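Local coordinates for protein fusolin (Unidentified entomopoxvirus, PDB 4OW5) that probably acts as a chitin-binding lytic polysaccharide monooxygenase, enhances viral virulence and crystallizes in vivo into viral spindles, at residues A[145-150]-A[194-199]. Numbering follows the deposited sequence.
Sequences EPSFFE and LVYRTT
Tyr-196 reaches from strand 194-203 toward strand 147-154 and is met twice, at its ring face by Phe-149 and at its hydroxyl by Glu-145. It illustrates how one tyrosine can join two sheets whose backbones stay well apart; their nearest CA atoms, of Phe-149 and Tyr-196, are 9.7 Å apart. Phe-149 presents its CE1-CZ edge to one face of the tyrosine ring, with the planes at 62° and the centroids of the Phe-149 and Tyr-196 rings 5.0 Å apart. This T-shaped pair is displaced toward the root of the tyrosine: Phe-149 CZ lies 3.6 Å from Tyr-196 CD2 and also touches CG and CB, while the hydroxyl at the far end is bonded to Glu-145. There Tyr-196 OH donates to Glu-145 OE2 over 2.6 Å, arriving on the anti side of the carboxylate and 20° out of its plane. Glu-145 can reach it because its chain folds at chi2 (-59°), carrying the acid from the loop in front of the strand over to the ring edge. The same OE2 takes a second bond, from Ser-147 OG at 3.0 Å, which comes from above the carboxylate plane. Two donors from different directions thus grip one oxygen and probably steady the acid's rotation. Ser-147 OG is bonded in turn to Trp-215 NE1, and the indole of Trp-215 also stacks on Phe-149 and meets the ring of Tyr-196, so the polar chain and the aromatic cluster share a member. Inter-sheet aromatic packing of this kind builds the core of the fibronectin type III-like β-sandwich of LPMO10 proteins, here near His-144, a ligand of this protein's copper or zinc site, which holds no metal in this chain.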
ATOM      1  N   GLU A 145      -2.558 -21.517  33.180  1.00 16.81           N
ATOM      2  CA  GLU A 145      -3.725 -22.272  32.767  1.00 15.82           C
ATOM      3  C   GLU A 145      -4.693 -22.399  33.950  1.00 18.80           C
ATOM      4  O   GLU A 145      -4.231 -22.512  35.082  1.00 16.66           O
ATOM      5  CB  GLU A 145      -3.330 -23.661  32.252  1.00 17.07           C
ATOM      6  CG  GLU A 145      -2.744 -23.667  30.848  1.00 25.03           C
ATOM      7  CD  GLU A 145      -3.674 -23.108  29.782  1.00 38.79           C
ATOM      8  OE1 GLU A 145      -4.909 -23.280  29.886  1.00 42.62           O
ATOM      9  OE2 GLU A 145      -3.160 -22.484  28.833  1.00 28.61           O
ATOM     10  N   PRO A 146      -6.014 -22.382  33.725  1.00 14.82           N
ATOM     11  CA  PRO A 146      -6.692 -22.326  32.413  1.00 13.87           C
ATOM     12  C   PRO A 146      -6.688 -20.902  31.798  1.00 14.49           C
ATOM     13  O   PRO A 146      -6.602 -19.892  32.491  1.00 12.61           O
ATOM     14  CB  PRO A 146      -8.120 -22.799  32.733  1.00 14.45           C
ATOM     15  CG  PRO A 146      -8.333 -22.448  34.167  1.00 18.34           C
ATOM     16  CD  PRO A 146      -6.976 -22.523  34.833  1.00 15.21           C
ATOM     17  N   SER A 147      -6.826 -20.848  30.498  1.00 11.01           N
ATOM     18  CA  SER A 147      -6.857 -19.586  29.783  1.00 12.33           C
ATOM     19  C   SER A 147      -7.498 -19.761  28.433  1.00 17.54           C
ATOM     20  O   SER A 147      -7.800 -20.891  28.006  1.00 17.48           O
ATOM     21  CB  SER A 147      -5.441 -19.052  29.623  1.00 15.81           C
ATOM     22  OG  SER A 147      -4.687 -19.907  28.778  1.00 14.75           O
ATOM     23  N   PHE A 148      -7.752 -18.644  27.773  1.00 14.11           N
ATOM     24  CA  PHE A 148      -8.306 -18.645  26.420  1.00 13.22           C
ATOM     25  C   PHE A 148      -7.788 -17.424  25.664  1.00 14.81           C
ATOM     26  O   PHE A 148      -7.279 -16.467  26.259  1.00 11.67           O
ATOM     27  CB  PHE A 148      -9.848 -18.663  26.438  1.00 15.00           C
ATOM     28  CG  PHE A 148     -10.542 -17.411  26.918  1.00 15.33           C
ATOM     29  CD1 PHE A 148     -10.864 -17.247  28.252  1.00 16.51           C
ATOM     30  CD2 PHE A 148     -10.923 -16.414  26.022  1.00 16.43           C
ATOM     31  CE1 PHE A 148     -11.549 -16.111  28.685  1.00 14.91           C
ATOM     32  CE2 PHE A 148     -11.551 -15.257  26.475  1.00 16.88           C
ATOM     33  CZ  PHE A 148     -11.931 -15.154  27.792  1.00 13.92           C
ATOM     34  N   PHE A 149      -7.951 -17.460  24.359  1.00  9.27           N
ATOM     35  CA  PHE A 149      -7.524 -16.361  23.492  1.00 10.31           C
ATOM     36  C   PHE A 149      -8.657 -15.812  22.699  1.00 15.94           C
ATOM     37  O   PHE A 149      -9.621 -16.518  22.404  1.00 14.33           O
ATOM     38  CB  PHE A 149      -6.463 -16.835  22.489  1.00 11.81           C
ATOM     39  CG  PHE A 149      -5.094 -17.051  23.063  1.00 13.24           C
ATOM     40  CD1 PHE A 149      -4.789 -18.214  23.757  1.00 16.18           C
ATOM     41  CD2 PHE A 149      -4.084 -16.119  22.861  1.00 15.62           C
ATOM     42  CE1 PHE A 149      -3.523 -18.408  24.288  1.00 16.63           C
ATOM     43  CE2 PHE A 149      -2.821 -16.321  23.383  1.00 17.64           C
ATOM     44  CZ  PHE A 149      -2.558 -17.441  24.129  1.00 16.20           C
ATOM     45  N   GLU A 150      -8.524 -14.549  22.333  1.00 14.02           N
ATOM     46  CA  GLU A 150      -9.381 -13.888  21.367  1.00 12.50           C
ATOM     47  C   GLU A 150      -8.480 -13.177  20.424  1.00 15.63           C
ATOM     48  O   GLU A 150      -7.500 -12.588  20.870  1.00 15.58           O
ATOM     49  CB  GLU A 150     -10.381 -12.934  21.997  1.00 13.21           C
ATOM     50  CG  GLU A 150     -11.344 -13.620  22.915  1.00 20.91           C
ATOM     51  CD  GLU A 150     -12.381 -12.702  23.511  1.00 35.68           C
ATOM     52  OE1 GLU A 150     -12.023 -11.549  23.833  1.00 35.57           O
ATOM     53  OE2 GLU A 150     -13.535 -13.144  23.706  1.00 40.63           O
ATOM     54  N   LEU A 194       7.615 -24.163  25.700  1.00 16.07           N
ATOM     55  CA  LEU A 194       6.216 -24.300  25.288  1.00 15.79           C
ATOM     56  C   LEU A 194       5.730 -22.970  24.684  1.00 16.86           C
ATOM     57  O   LEU A 194       6.120 -21.899  25.142  1.00 17.33           O
ATOM     58  CB  LEU A 194       5.314 -24.688  26.467  1.00 15.94           C
ATOM     59  CG  LEU A 194       5.560 -26.058  27.117  1.00 20.15           C
ATOM     60  CD1 LEU A 194       4.664 -26.245  28.300  1.00 21.63           C
ATOM     61  CD2 LEU A 194       5.356 -27.167  26.131  1.00 17.45           C
ATOM     62  N   VAL A 195       4.907 -23.049  23.658  1.00 13.26           N
ATOM     63  CA  VAL A 195       4.275 -21.903  23.006  1.00 12.94           C
ATOM     64  C   VAL A 195       2.801 -22.222  22.817  1.00 16.99           C
ATOM     65  O   VAL A 195       2.397 -23.386  22.908  1.00 18.88           O
ATOM     66  CB  VAL A 195       4.942 -21.562  21.641  1.00 16.53           C
ATOM     67  CG1 VAL A 195       6.355 -21.013  21.826  1.00 16.77           C
ATOM     68  CG2 VAL A 195       4.947 -22.763  20.696  1.00 16.57           C
ATOM     69  N   TYR A 196       2.013 -21.205  22.518  1.00 13.42           N
ATOM     70  CA  TYR A 196       0.640 -21.346  22.078  1.00 13.16           C
ATOM     71  C   TYR A 196       0.670 -21.147  20.583  1.00 18.27           C
ATOM     72  O   TYR A 196       1.181 -20.119  20.138  1.00 17.03           O
ATOM     73  CB  TYR A 196      -0.291 -20.344  22.712  1.00 14.10           C
ATOM     74  CG  TYR A 196      -0.507 -20.528  24.190  1.00 14.75           C
ATOM     75  CD1 TYR A 196      -1.460 -21.407  24.659  1.00 16.41           C
ATOM     76  CD2 TYR A 196       0.122 -19.705  25.109  1.00 16.41           C
ATOM     77  CE1 TYR A 196      -1.700 -21.556  26.021  1.00 16.10           C
ATOM     78  CE2 TYR A 196      -0.089 -19.854  26.474  1.00 17.31           C
ATOM     79  CZ  TYR A 196      -0.981 -20.803  26.930  1.00 20.63           C
ATOM     80  OH  TYR A 196      -1.197 -20.916  28.277  1.00 21.69           O
ATOM     81  N   ARG A 197       0.193 -22.125  19.807  1.00 15.74           N
ATOM     82  CA  ARG A 197       0.119 -22.013  18.343  1.00 15.60           C
ATOM     83  C   ARG A 197      -1.228 -22.387  17.812  1.00 22.21           C
ATOM     84  O   ARG A 197      -1.772 -23.394  18.224  1.00 21.89           O
ATOM     85  CB  ARG A 197       1.114 -22.907  17.630  1.00 16.75           C
ATOM     86  CG  ARG A 197       2.536 -22.537  17.722  1.00 15.72           C
ATOM     87  CD  ARG A 197       3.344 -23.285  16.664  1.00 23.94           C
ATOM     88  NE  ARG A 197       3.199 -24.744  16.707  1.00 24.74           N
ATOM     89  CZ  ARG A 197       4.024 -25.606  17.312  1.00 29.62           C
ATOM     90  NH1 ARG A 197       5.092 -25.172  17.963  1.00 17.69           N
ATOM     91  NH2 ARG A 197       3.789 -26.910  17.257  1.00 20.10           N
ATOM     92  N   THR A 198      -1.719 -21.648  16.825  1.00 21.02           N
ATOM     93  CA  THR A 198      -2.991 -21.941  16.163  1.00 23.11           C
ATOM     94  C   THR A 198      -2.985 -21.316  14.764  1.00 24.87           C
ATOM     95  O   THR A 198      -2.387 -20.275  14.589  1.00 23.82           O
ATOM     96  CB  THR A 198      -4.185 -21.411  17.015  1.00 32.13           C
ATOM     97  OG1 THR A 198      -5.389 -22.006  16.565  1.00 40.94           O
ATOM     98  CG2 THR A 198      -4.328 -19.890  16.995  1.00 32.92           C
ATOM     99  N   THR A 199      -3.691 -21.912  13.808  1.00 23.58           N
ATOM    100  CA  THR A 199      -3.874 -21.361  12.476  1.00 22.11           C
ATOM    101  C   THR A 199      -5.208 -20.670  12.433  1.00 25.85           C
ATOM    102  O   THR A 199      -6.237 -21.258  12.794  1.00 24.25           O
ATOM    103  CB  THR A 199      -3.756 -22.430  11.387  1.00 21.65           C
ATOM    104  OG1 THR A 199      -2.438 -22.956  11.439  1.00 28.80           O
ATOM    105  CG2 THR A 199      -3.980 -21.862   9.978  1.00 19.86           C
TER